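Local coordinates for antifreeze protein (Marinomonas primoryensis, PDB 3P4G), which binds ice as a hyperactive, calcium-dependent antifreeze protein, folded as a right-handed beta-helix and probably acting through clathrate-like waters anchored on its surface, at residues T157-L162 and T176-V181; V172-D177 and V193-G198; V181-T186 and D200-S205. One frame throughout, in Å; residues are numbered along the deposited sequence.

Contact 1 of 3, residues T157-L162 and T176-V181. With CA (calcium ion), chain K; CA (calcium ion), chain L; CA (calcium ion), chain J.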
ATOM      1  N   THR A 157       1.919   2.102 -12.786  1.00  7.82           N
ATOM      2  CA  THR A 157       0.700   2.253 -13.507  1.00  7.65           C
ATOM      3  C   THR A 157      -0.104   0.976 -13.349  1.00  7.77           C
ATOM      4  O   THR A 157       0.393  -0.079 -12.880  1.00  7.49           O
ATOM      5  CB  THR A 157       0.967   2.529 -15.010  1.00  8.61           C
ATOM      6  OG1 THR A 157       1.446   1.319 -15.626  1.00  8.86           O
ATOM      7  CG2 THR A 157       1.965   3.724 -15.204  1.00  8.41           C
ATOM      8  N   GLY A 158      -1.382   1.094 -13.694  1.00  8.98           N
ATOM      9  CA  GLY A 158      -2.328  -0.013 -13.520  1.00  7.65           C
ATOM     10  C   GLY A 158      -3.184   0.068 -12.255  1.00  7.20           C
ATOM     11  O   GLY A 158      -2.831   0.709 -11.265  1.00  8.13           O
ATOM     12  N   ASN A 159      -4.308  -0.612 -12.311  1.00  7.78           N
ATOM     13  CA  ASN A 159      -5.200  -0.776 -11.156  1.00  5.78           C
ATOM     14  C   ASN A 159      -4.631  -1.885 -10.231  1.00  6.53           C
ATOM     15  O   ASN A 159      -4.895  -3.071 -10.445  1.00  6.84           O
ATOM     16  CB  ASN A 159      -6.594  -1.167 -11.633  1.00  6.40           C
ATOM     17  CG  ASN A 159      -7.183  -0.186 -12.612  1.00  8.94           C
ATOM     18  OD1 ASN A 159      -7.184   1.022 -12.390  1.00  7.69           O
ATOM     19  ND2 ASN A 159      -7.759  -0.701 -13.650  1.00  6.71           N
ATOM     20  N   ASP A 160      -3.810  -1.475  -9.258  1.00  4.20           N
ATOM     21  CA  ASP A 160      -3.052  -2.427  -8.422  1.00  4.54           C
ATOM     22  C   ASP A 160      -3.737  -2.664  -7.089  1.00  5.26           C
ATOM     23  O   ASP A 160      -4.394  -1.773  -6.520  1.00  5.59           O
ATOM     24  CB  ASP A 160      -1.629  -1.881  -8.167  1.00  6.20           C
ATOM     25  CG  ASP A 160      -0.889  -1.526  -9.502  1.00  9.58           C
ATOM     26  OD1 ASP A 160      -0.632  -2.432 -10.345  1.00  7.33           O
ATOM     27  OD2 ASP A 160      -0.553  -0.347  -9.731  1.00  7.60           O
ATOM     28  N   ASN A 161      -3.504  -3.852  -6.552  1.00  5.33           N
ATOM     29  CA  ASN A 161      -4.065  -4.228  -5.266  1.00  6.18           C
ATOM     30  C   ASN A 161      -2.900  -4.628  -4.365  1.00  7.75           C
ATOM     31  O   ASN A 161      -2.086  -5.494  -4.747  1.00  7.91           O
ATOM     32  CB  ASN A 161      -5.013  -5.394  -5.412  1.00  7.84           C
ATOM     33  CG  ASN A 161      -5.668  -5.739  -4.075  1.00  9.60           C
ATOM     34  OD1 ASN A 161      -6.325  -4.898  -3.496  1.00 19.43           O
ATOM     35  ND2 ASN A 161      -5.441  -6.951  -3.551  1.00 13.74           N
ATOM     36  N   LEU A 162      -2.786  -3.933  -3.231  1.00  5.95           N
ATOM     37  CA  LEU A 162      -1.710  -4.168  -2.256  1.00  5.32           C
ATOM     38  C   LEU A 162      -2.344  -4.550  -0.914  1.00  6.38           C
ATOM     39  O   LEU A 162      -3.129  -3.766  -0.362  1.00  5.78           O
ATOM     40  CB  LEU A 162      -0.845  -2.916  -2.114  1.00  6.57           C
ATOM     41  CG  LEU A 162       0.213  -2.982  -0.991  1.00  6.94           C
ATOM     42  CD1 LEU A 162       1.150  -4.199  -1.175  1.00  7.89           C
ATOM     43  CD2 LEU A 162       0.989  -1.670  -1.007  1.00 10.11           C
ATOM     44  N   THR A 176      -0.307   5.619 -10.871  1.00  6.23           N
ATOM     45  CA  THR A 176      -1.524   6.005 -11.606  1.00  7.07           C
ATOM     46  C   THR A 176      -2.576   4.879 -11.512  1.00  6.98           C
ATOM     47  O   THR A 176      -2.292   3.758 -11.014  1.00  7.70           O
ATOM     48  CB  THR A 176      -1.254   6.302 -13.087  1.00  6.86           C
ATOM     49  OG1 THR A 176      -0.891   5.084 -13.760  1.00  7.78           O
ATOM     50  CG2 THR A 176      -0.116   7.425 -13.268  1.00  8.08           C
ATOM     51  N   ASP A 177      -3.767   5.214 -11.994  1.00  7.68           N
ATOM     52  CA  ASP A 177      -4.951   4.284 -12.020  1.00  6.51           C
ATOM     53  C   ASP A 177      -5.527   3.999 -10.621  1.00  7.32           C
ATOM     54  O   ASP A 177      -5.133   4.632  -9.625  1.00  5.30           O
ATOM     55  CB  ASP A 177      -4.596   3.033 -12.862  1.00  7.33           C
ATOM     56  CG  ASP A 177      -4.097   3.431 -14.230  1.00  8.84           C
ATOM     57  OD1 ASP A 177      -2.880   3.258 -14.509  1.00  8.93           O
ATOM     58  OD2 ASP A 177      -4.927   3.974 -15.025  1.00 11.14           O
ATOM     59  N   ASN A 178      -6.477   3.074 -10.569  1.00  5.59           N
ATOM     60  CA  ASN A 178      -7.403   2.967  -9.419  1.00  6.15           C
ATOM     61  C   ASN A 178      -6.936   1.808  -8.535  1.00  4.48           C
ATOM     62  O   ASN A 178      -7.166   0.630  -8.806  1.00  6.94           O
ATOM     63  CB  ASN A 178      -8.783   2.742  -9.895  1.00  6.21           C
ATOM     64  CG  ASN A 178      -9.248   3.840 -10.861  1.00  9.26           C
ATOM     65  OD1 ASN A 178      -8.893   5.031 -10.731  1.00 10.52           O
ATOM     66  ND2 ASN A 178     -10.055   3.437 -11.837  1.00  9.93           N
ATOM     67  N   ASP A 179      -6.220   2.191  -7.508  1.00  4.62           N
ATOM     68  CA  ASP A 179      -5.538   1.241  -6.654  1.00  4.62           C
ATOM     69  C   ASP A 179      -6.215   1.039  -5.290  1.00  5.84           C
ATOM     70  O   ASP A 179      -6.859   1.960  -4.763  1.00  5.32           O
ATOM     71  CB  ASP A 179      -4.139   1.757  -6.340  1.00  6.29           C
ATOM     72  CG  ASP A 179      -3.325   2.075  -7.603  1.00  7.46           C
ATOM     73  OD1 ASP A 179      -2.947   1.152  -8.375  1.00  7.68           O
ATOM     74  OD2 ASP A 179      -3.002   3.253  -7.829  1.00  6.25           O
ATOM     75  N   THR A 180      -5.982  -0.151  -4.715  1.00  5.24           N
ATOM     76  CA  THR A 180      -6.500  -0.538  -3.367  1.00  5.45           C
ATOM     77  C   THR A 180      -5.303  -0.882  -2.520  1.00  6.32           C
ATOM     78  O   THR A 180      -4.403  -1.602  -2.972  1.00  6.41           O
ATOM     79  CB  THR A 180      -7.397  -1.743  -3.407  1.00  5.73           C
ATOM     80  OG1 THR A 180      -8.591  -1.354  -4.098  1.00  6.92           O
ATOM     81  CG2 THR A 180      -7.729  -2.241  -1.983  1.00  8.01           C
ATOM     82  N   VAL A 181      -5.294  -0.337  -1.315  1.00  5.73           N
ATOM     83  CA  VAL A 181      -4.288  -0.745  -0.295  1.00  4.22           C
ATOM     84  C   VAL A 181      -5.061  -1.112   0.964  1.00  5.75           C
ATOM     85  O   VAL A 181      -5.975  -0.394   1.393  1.00  6.67           O
ATOM     86  CB  VAL A 181      -3.346   0.411   0.062  1.00  4.24           C
ATOM     87  CG1 VAL A 181      -2.299  -0.016   1.125  1.00  6.58           C
ATOM     88  CG2 VAL A 181      -2.621   0.909  -1.227  1.00  4.21           C
TER
HETATM   89 CA    CA K 407      -1.326   1.883  -9.857  1.00  4.35          CA
HETATM   90 CA    CA L 408      -3.664   5.497  -7.937  1.00  4.69          CA
HETATM   91 CA    CA J 406       1.105  -1.883 -11.755  1.00  4.27          CA
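Asp160 and Asp179 meet through a metal: Asp160 OD2 binds the calcium ion of chain K at 2.4 Å, and Asp179 OD1 binds it at 2.3 Å. The carbonyl oxygens of Gly158 and Thr176 join them, and those of Gly156 and Met174 complete six ligands. This is the tight part of the contact. Gly158 O sits just 2.9 Å from Asp179 OD1, a spacing two acceptors can bear because both hold the cation. Asp179 CG is anti to its carbonyl carbon (chi1 -55°); from there OD1 reaches the metal and is gripped a second time by Asp160 N, on the anti side, 18° out of the carboxylate plane. Each carboxylate also passes its other oxygen to the next ion, Asp160 OD1 to the calcium of chain J and Asp179 OD2 to that of chain L. Further on, Asp160 O and Thr180 O accept from Thr180 N and Leu162 N as the parallel strands begin.

The other side is open to solvent at Thr157, Asn159 and Asn178 and held by hydrogen bonds instead. Thr157 and Thr176 stand side by side, pointing the same way, with Thr176 OG1 3.4 Å from Thr157 CB. Next to them Asn159 OD1 takes Asn178 N in its carbonyl plane at 2.8 Å. Asp177 OD1 is held from opposite faces, by Gly158 N at 2.8 Å and by Thr176 OG1. An alanine in place of Asp177 would probably leave Gly158 N without its acceptor and Thr176 OG1 freer to turn. The threonine and Asx rows along this edge are consistent with an ice-binding surface. With carboxylates and carbonyl oxygens converging so closely, removing calcium would probably leave these turns repelling one another, in keeping with the protein's calcium dependence.

Contact 2 of 3, residues V172-D177 and V193-G198; sequences VNMGTD and VLLDTG. With CA (calcium ion), chain L; CA (calcium ion), chain K; CA (calcium ion), chain M.
Met174 and Leu195 lie side by side inside the coil, pointing the same way. Met174 CB starts against the backbone opposite, 3.8 Å from Leu194 O. Its CG, anti to the carbonyl carbon (chi1 -62°), comes 4.1 Å from Leu195 CD2 and also touches Val181. Bends at chi2 and chi3 then carry SD and CE away from residues 193-198, SD packing on Val181 and CE on Leu162. The main chain beside it is bound by Met174 N to Leu194 O and by Leu194 N to Val172 O, the parallel pairing between successive coils of a right-handed beta-helix. At the turn the calcium ion of chain L is held by four carbonyl oxygens, those of Gly175, Asp177, Leu195 and Thr197, with Asp179 and Asp200 supplying one carboxylate oxygen each. Outside the coil, Asn173 OD1 accepts from Gly175 N in the carbonyl plane, on a lone pair, making an Asx turn; its ND2 rests 3.7 Å from Leu194 CD1. Thr197 OG1 lies 3.5 Å from Thr176 CB, and a water joins this hydroxyl to Asp177 N, which donates to it over 2.8 Å.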
ATOM      1  N   VAL A 172       5.156   3.593   0.287  1.00  6.71           N
ATOM      2  CA  VAL A 172       4.291   2.908  -0.695  1.00  7.34           C
ATOM      3  C   VAL A 172       3.729   3.962  -1.663  1.00  7.09           C
ATOM      4  O   VAL A 172       3.157   4.984  -1.230  1.00  8.91           O
ATOM      5  CB  VAL A 172       3.121   2.195   0.029  1.00  6.88           C
ATOM      6  CG1 VAL A 172       2.055   1.674  -0.950  1.00  5.93           C
ATOM      7  CG2 VAL A 172       3.634   1.064   0.886  1.00  9.69           C
ATOM      8  N   ASN A 173       3.937   3.727  -2.954  1.00  7.38           N
ATOM      9  CA  ASN A 173       3.400   4.588  -3.987  1.00  8.63           C
ATOM     10  C   ASN A 173       2.630   3.736  -4.972  1.00  8.34           C
ATOM     11  O   ASN A 173       3.195   2.906  -5.679  1.00  7.70           O
ATOM     12  CB  ASN A 173       4.456   5.306  -4.749  1.00 10.58           C
ATOM     13  CG  ASN A 173       3.889   6.545  -5.447  1.00 16.94           C
ATOM     14  OD1 ASN A 173       2.898   6.514  -6.287  1.00 14.75           O
ATOM     15  ND2 ASN A 173       4.427   7.683  -5.008  1.00 15.56           N
ATOM     16  N   MET A 174       1.336   3.951  -4.999  1.00  6.17           N
ATOM     17  CA  MET A 174       0.497   3.107  -5.824  1.00  6.46           C
ATOM     18  C   MET A 174       0.406   3.552  -7.239  1.00  6.84           C
ATOM     19  O   MET A 174      -0.097   2.796  -8.094  1.00  8.12           O
ATOM     20  CB  MET A 174      -0.897   2.996  -5.187  1.00  4.33           C
ATOM     21  CG  MET A 174      -0.858   2.343  -3.776  1.00  7.04           C
ATOM     22  SD  MET A 174      -0.121   0.679  -3.734  1.00  5.69           S
ATOM     23  CE  MET A 174      -1.327  -0.306  -4.682  1.00  5.03           C
ATOM     24  N   GLY A 175       0.891   4.752  -7.519  1.00  6.65           N
ATOM     25  CA  GLY A 175       1.030   5.200  -8.910  1.00  8.87           C
ATOM     26  C   GLY A 175      -0.323   5.495  -9.569  1.00  8.20           C
ATOM     27  O   GLY A 175      -1.375   5.625  -8.892  1.00  8.49           O
ATOM     28  N   THR A 176      -0.307   5.619 -10.871  1.00  6.23           N
ATOM     29  CA  THR A 176      -1.524   6.005 -11.606  1.00  7.07           C
ATOM     30  C   THR A 176      -2.576   4.879 -11.512  1.00  6.98           C
ATOM     31  O   THR A 176      -2.292   3.758 -11.014  1.00  7.70           O
ATOM     32  CB  THR A 176      -1.254   6.302 -13.087  1.00  6.86           C
ATOM     33  OG1 THR A 176      -0.891   5.084 -13.760  1.00  7.78           O
ATOM     34  CG2 THR A 176      -0.116   7.425 -13.268  1.00  8.08           C
ATOM     35  N   ASP A 177      -3.767   5.214 -11.994  1.00  7.68           N
ATOM     36  CA  ASP A 177      -4.951   4.284 -12.020  1.00  6.51           C
ATOM     37  C   ASP A 177      -5.527   3.999 -10.621  1.00  7.32           C
ATOM     38  O   ASP A 177      -5.133   4.632  -9.625  1.00  5.30           O
ATOM     39  CB  ASP A 177      -4.596   3.033 -12.862  1.00  7.33           C
ATOM     40  CG  ASP A 177      -4.097   3.431 -14.230  1.00  8.84           C
ATOM     41  OD1 ASP A 177      -2.880   3.258 -14.509  1.00  8.93           O
ATOM     42  OD2 ASP A 177      -4.927   3.974 -15.025  1.00 11.14           O
ATOM     43  N   VAL A 193       1.823   6.167   2.612  1.00  7.49           N
ATOM     44  CA  VAL A 193       1.045   5.474   1.556  1.00  7.32           C
ATOM     45  C   VAL A 193       0.505   6.586   0.694  1.00  8.57           C
ATOM     46  O   VAL A 193      -0.294   7.392   1.162  1.00  8.64           O
ATOM     47  CB  VAL A 193      -0.107   4.595   2.063  1.00  8.46           C
ATOM     48  CG1 VAL A 193      -0.995   4.058   0.858  1.00  7.74           C
ATOM     49  CG2 VAL A 193       0.442   3.422   2.848  1.00  9.63           C
ATOM     50  N   LEU A 194       1.006   6.624  -0.549  1.00  7.93           N
ATOM     51  CA  LEU A 194       0.640   7.636  -1.547  1.00  6.14           C
ATOM     52  C   LEU A 194      -0.140   6.912  -2.618  1.00  6.71           C
ATOM     53  O   LEU A 194       0.413   6.050  -3.316  1.00  6.75           O
ATOM     54  CB  LEU A 194       1.958   8.259  -2.100  1.00  7.01           C
ATOM     55  CG  LEU A 194       2.949   8.676  -1.006  1.00 10.07           C
ATOM     56  CD1 LEU A 194       4.291   9.221  -1.655  1.00 12.91           C
ATOM     57  CD2 LEU A 194       2.314   9.730  -0.103  1.00 12.52           C
ATOM     58  N   LEU A 195      -1.435   7.221  -2.721  1.00  6.28           N
ATOM     59  CA  LEU A 195      -2.344   6.501  -3.651  1.00  6.89           C
ATOM     60  C   LEU A 195      -2.237   7.096  -5.068  1.00  7.92           C
ATOM     61  O   LEU A 195      -2.536   6.425  -6.087  1.00  7.34           O
ATOM     62  CB  LEU A 195      -3.793   6.473  -3.089  1.00  6.18           C
ATOM     63  CG  LEU A 195      -3.914   5.940  -1.678  1.00  7.72           C
ATOM     64  CD1 LEU A 195      -5.378   6.163  -1.184  1.00  8.09           C
ATOM     65  CD2 LEU A 195      -3.565   4.436  -1.587  1.00  9.10           C
ATOM     66  N   ASP A 196      -1.763   8.340  -5.113  1.00  8.13           N
ATOM     67  CA  ASP A 196      -1.455   9.074  -6.356  1.00  6.89           C
ATOM     68  C   ASP A 196      -2.716   9.305  -7.247  1.00  7.96           C
ATOM     69  O   ASP A 196      -3.853   9.293  -6.751  1.00  7.44           O
ATOM     70  CB  ASP A 196      -0.330   8.342  -7.087  1.00  8.69           C
ATOM     71  CG  ASP A 196       0.572   9.305  -7.899  1.00 13.85           C
ATOM     72  OD1 ASP A 196       1.759   9.052  -8.053  1.00 19.76           O
ATOM     73  OD2 ASP A 196       0.093  10.358  -8.328  1.00 21.38           O
ATOM     74  N   THR A 197      -2.533   9.484  -8.546  1.00  6.86           N
ATOM     75  CA  THR A 197      -3.699   9.715  -9.435  1.00  8.07           C
ATOM     76  C   THR A 197      -4.628   8.484  -9.460  1.00  8.48           C
ATOM     77  O   THR A 197      -4.238   7.355  -9.090  1.00  8.62           O
ATOM     78  CB  THR A 197      -3.304  10.154 -10.859  1.00  9.96           C
ATOM     79  OG1 THR A 197      -2.899   9.022 -11.636  1.00  9.33           O
ATOM     80  CG2 THR A 197      -2.175  11.234 -10.846  1.00 11.09           C
ATOM     81  N   GLY A 198      -5.859   8.686  -9.912  1.00  9.13           N
ATOM     82  CA  GLY A 198      -6.853   7.613  -9.883  1.00  6.88           C
ATOM     83  C   GLY A 198      -7.777   7.717  -8.678  1.00  7.27           C
ATOM     84  O   GLY A 198      -7.563   8.500  -7.701  1.00  7.69           O
TER
HETATM   85 CA    CA L 408      -3.664   5.497  -7.937  1.00  4.69          CA
HETATM   86 CA    CA K 407      -1.326   1.883  -9.857  1.00  4.35          CA
HETATM   87 CA    CA M 409      -6.121   9.159  -5.965  1.00  4.36          CA
HETATM   88  O   HOH W   1      -5.012   7.590 -12.912  1.00  2.24           O

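Contact 3 of 3, residues V181-T186 and D200-S205. With CA (calcium ion), chain L; CA (calcium ion), chain M.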
ATOM      1  N   VAL A 181      -5.294  -0.337  -1.315  1.00  5.73           N
ATOM      2  CA  VAL A 181      -4.288  -0.745  -0.295  1.00  4.22           C
ATOM      3  C   VAL A 181      -5.061  -1.112   0.964  1.00  5.75           C
ATOM      4  O   VAL A 181      -5.975  -0.394   1.393  1.00  6.67           O
ATOM      5  CB  VAL A 181      -3.346   0.411   0.062  1.00  4.24           C
ATOM      6  CG1 VAL A 181      -2.299  -0.016   1.125  1.00  6.58           C
ATOM      7  CG2 VAL A 181      -2.621   0.909  -1.227  1.00  4.21           C
ATOM      8  N   GLU A 182      -4.648  -2.216   1.562  1.00  5.62           N
ATOM      9  CA  GLU A 182      -5.074  -2.553   2.935  1.00  6.00           C
ATOM     10  C   GLU A 182      -3.826  -2.821   3.783  1.00  6.94           C
ATOM     11  O   GLU A 182      -2.963  -3.653   3.414  1.00  7.75           O
ATOM     12  CB  GLU A 182      -5.940  -3.811   2.898  1.00  7.36           C
ATOM     13  CG  GLU A 182      -7.285  -3.609   2.108  1.00  9.85           C
ATOM     14  CD  GLU A 182      -8.118  -4.866   1.942  1.00 20.44           C
ATOM     15  OE1 GLU A 182      -7.607  -5.982   2.169  1.00 26.02           O
ATOM     16  OE2 GLU A 182      -9.299  -4.743   1.521  1.00 21.63           O
ATOM     17  N   VAL A 183      -3.713  -2.092   4.882  1.00  5.52           N
ATOM     18  CA  VAL A 183      -2.588  -2.263   5.840  1.00  6.59           C
ATOM     19  C   VAL A 183      -3.161  -2.888   7.077  1.00  6.59           C
ATOM     20  O   VAL A 183      -4.037  -2.287   7.722  1.00  8.18           O
ATOM     21  CB  VAL A 183      -1.956  -0.885   6.192  1.00  7.32           C
ATOM     22  CG1 VAL A 183      -0.797  -1.074   7.188  1.00  7.08           C
ATOM     23  CG2 VAL A 183      -1.448  -0.128   4.912  1.00 10.22           C
ATOM     24  N   GLY A 184      -2.660  -4.070   7.474  1.00  6.39           N
ATOM     25  CA  GLY A 184      -3.263  -4.826   8.577  1.00  8.30           C
ATOM     26  C   GLY A 184      -2.949  -4.212   9.920  1.00  9.95           C
ATOM     27  O   GLY A 184      -3.719  -4.337  10.865  1.00 10.42           O
ATOM     28  N   ARG A 185      -1.788  -3.536  10.010  1.00  8.91           N
ATOM     29  CA  ARG A 185      -1.434  -2.862  11.226  1.00 10.45           C
ATOM     30  C   ARG A 185      -1.206  -1.370  11.016  1.00 10.47           C
ATOM     31  O   ARG A 185      -2.123  -0.706  10.543  1.00 10.54           O
ATOM     32  CB  ARG A 185      -0.312  -3.603  11.982  1.00 10.64           C
ATOM     33  CG  ARG A 185      -0.779  -5.000  12.361  1.00 16.78           C
ATOM     34  CD  ARG A 185       0.264  -5.833  13.116  1.00 22.96           C
ATOM     35  NE  ARG A 185      -0.300  -7.179  13.272  1.00 31.84           N
ATOM     36  CZ  ARG A 185       0.342  -8.229  13.777  1.00 34.69           C
ATOM     37  NH1 ARG A 185       1.586  -8.109  14.213  1.00 33.81           N
ATOM     38  NH2 ARG A 185      -0.281  -9.409  13.839  1.00 37.12           N
ATOM     39  N   THR A 186      -0.002  -0.851  11.280  1.00  9.97           N
ATOM     40  CA  THR A 186       0.180   0.583  11.456  1.00 10.12           C
ATOM     41  C   THR A 186       1.083   1.179  10.406  1.00  9.86           C
ATOM     42  O   THR A 186       2.044   0.529   9.959  1.00  8.67           O
ATOM     43  CB  THR A 186       0.740   0.826  12.901  1.00 10.85           C
ATOM     44  OG1 THR A 186      -0.319   0.543  13.850  1.00 11.77           O
ATOM     45  CG2 THR A 186       1.304   2.246  13.123  1.00 13.28           C
ATOM     46  N   ASP A 200      -8.705   5.964  -5.713  1.00  5.53           N
ATOM     47  CA  ASP A 200      -8.059   4.933  -4.887  1.00  6.22           C
ATOM     48  C   ASP A 200      -8.751   4.652  -3.567  1.00  7.34           C
ATOM     49  O   ASP A 200      -9.417   5.553  -3.041  1.00  7.31           O
ATOM     50  CB  ASP A 200      -6.644   5.372  -4.589  1.00  5.64           C
ATOM     51  CG  ASP A 200      -5.834   5.705  -5.886  1.00  7.32           C
ATOM     52  OD1 ASP A 200      -5.407   4.810  -6.644  1.00  5.74           O
ATOM     53  OD2 ASP A 200      -5.601   6.881  -6.117  1.00  8.19           O
ATOM     54  N   SER A 201      -8.506   3.443  -3.014  1.00  6.03           N
ATOM     55  CA  SER A 201      -9.066   3.038  -1.732  1.00  7.08           C
ATOM     56  C   SER A 201      -7.940   2.624  -0.795  1.00  7.30           C
ATOM     57  O   SER A 201      -7.086   1.842  -1.187  1.00  7.55           O
ATOM     58  CB  SER A 201     -10.030   1.855  -1.919  1.00  8.15           C
ATOM     59  OG  SER A 201     -10.452   1.535  -0.576  1.00 15.62           O
ATOM     60  N   LEU A 202      -7.944   3.166   0.435  1.00  7.21           N
ATOM     61  CA  LEU A 202      -7.034   2.732   1.503  1.00  6.74           C
ATOM     62  C   LEU A 202      -7.806   2.359   2.785  1.00  6.53           C
ATOM     63  O   LEU A 202      -8.674   3.106   3.262  1.00  7.06           O
ATOM     64  CB  LEU A 202      -6.020   3.857   1.793  1.00  6.90           C
ATOM     65  CG  LEU A 202      -5.172   3.624   3.054  1.00  9.51           C
ATOM     66  CD1 LEU A 202      -4.303   2.328   2.993  1.00  7.49           C
ATOM     67  CD2 LEU A 202      -4.285   4.829   3.346  1.00 10.51           C
ATOM     68  N   LEU A 203      -7.413   1.244   3.387  1.00  6.58           N
ATOM     69  CA  LEU A 203      -7.866   0.893   4.716  1.00  7.61           C
ATOM     70  C   LEU A 203      -6.641   0.619   5.558  1.00  7.67           C
ATOM     71  O   LEU A 203      -5.801  -0.205   5.180  1.00  9.57           O
ATOM     72  CB  LEU A 203      -8.703  -0.394   4.665  1.00  7.53           C
ATOM     73  CG  LEU A 203      -9.022  -1.018   6.042  1.00  8.17           C
ATOM     74  CD1 LEU A 203      -9.804  -0.039   6.945  1.00  8.18           C
ATOM     75  CD2 LEU A 203      -9.812  -2.343   5.916  1.00 11.48           C
ATOM     76  N   VAL A 204      -6.514   1.342   6.671  1.00  7.45           N
ATOM     77  CA  VAL A 204      -5.445   1.082   7.678  1.00  5.73           C
ATOM     78  C   VAL A 204      -6.147   0.511   8.891  1.00  7.67           C
ATOM     79  O   VAL A 204      -6.958   1.212   9.543  1.00  8.03           O
ATOM     80  CB  VAL A 204      -4.707   2.359   8.028  1.00  6.14           C
ATOM     81  CG1 VAL A 204      -3.660   2.092   9.130  1.00  6.93           C
ATOM     82  CG2 VAL A 204      -3.987   2.878   6.793  1.00  7.81           C
ATOM     83  N   SER A 205      -5.854  -0.752   9.229  1.00  8.16           N
ATOM     84  CA  SER A 205      -6.519  -1.368  10.366  1.00  9.39           C
ATOM     85  C   SER A 205      -5.900  -0.997  11.739  1.00  9.24           C
ATOM     86  O   SER A 205      -6.571  -1.114  12.773  1.00 10.38           O
ATOM     87  CB  SER A 205      -6.659  -2.889  10.179  1.00 11.52           C
ATOM     88  OG  SER A 205      -7.593  -3.146   9.121  1.00 12.01           O
TER
HETATM   89 CA    CA L 408      -3.664   5.497  -7.937  1.00  4.69          CA
HETATM   90 CA    CA M 409      -6.121   9.159  -5.965  1.00  4.36          CA
HETATM   91  O   HOH W   2      -6.598  -4.053   6.789  1.00 20.81           O
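Val181 and Leu202 lie side by side and point the same way, into the core of the coil. Leu202 CG is anti to the backbone N (chi1 170°), and from there CD1 turns back across to the neighbouring strand, settling 3.6 Å from Val181 CG1. The same methyl touches Val181 O and reaches Val183 CG2 at 4.2 Å, so that it meets both valines of the neighbouring strand. Val183 faces inward as well, its CB 4.3 Å from Val204 CG2, a looser fit than that of Val181 with Leu202. Val204 CG1 instead finds the backbone, resting 3.5 Å from Arg185 O where the chain leaves the strand.

Strands 181-183 and 201-204 run parallel, 4° apart, as neighbouring rungs on one face of the right-handed beta-helix. Val181 N and Val183 N donate to Ser201 O and Leu203 O, while Leu203 N and Ser205 N donate back to Val181 O and Val183 O. Glu182 and Leu203 project from the outer side of this face, with the aliphatic part of the glutamate alongside its neighbour: Glu182 CG is 4.3 Å from Leu203 CB. Leu203 goes on to touch Ile222 in the following rung.

At the end of the strands away from the calcium row, Ser205 CB packs 3.3 Å from Gly184 O. Ser205 OG shares a hydrogen bond with a water, and the water gives a weak hydrogen bond to Val183 O. At the other end, Asp200 is planted just before its strand and spans two metal ions, OD1 binding the calcium of chain L at 2.3 Å and OD2 the calcium of chain M.

In the fold
All three contacts join successive coils of the beta-helix, and the calcium ion of chain L belongs to each. Contacts 1 and 2 are the nearest pair, their centres about 7 Å apart; they share Thr176 and Asp177, which lie in the turn between strands 171-173 and 180-183. Contact 3 lies about 13 Å from either, centre to centre, and continues from contact 1 along strand 180-183 through Val181. Asp179 N and Asp200 OD1, 2.9 Å apart in a probable hydrogen bond, tie contacts 1 and 3 at the metal row. Across the core, Leu195 CD2 of contact 2 comes 3.7 Å from Val181 CG2, joining the two faces.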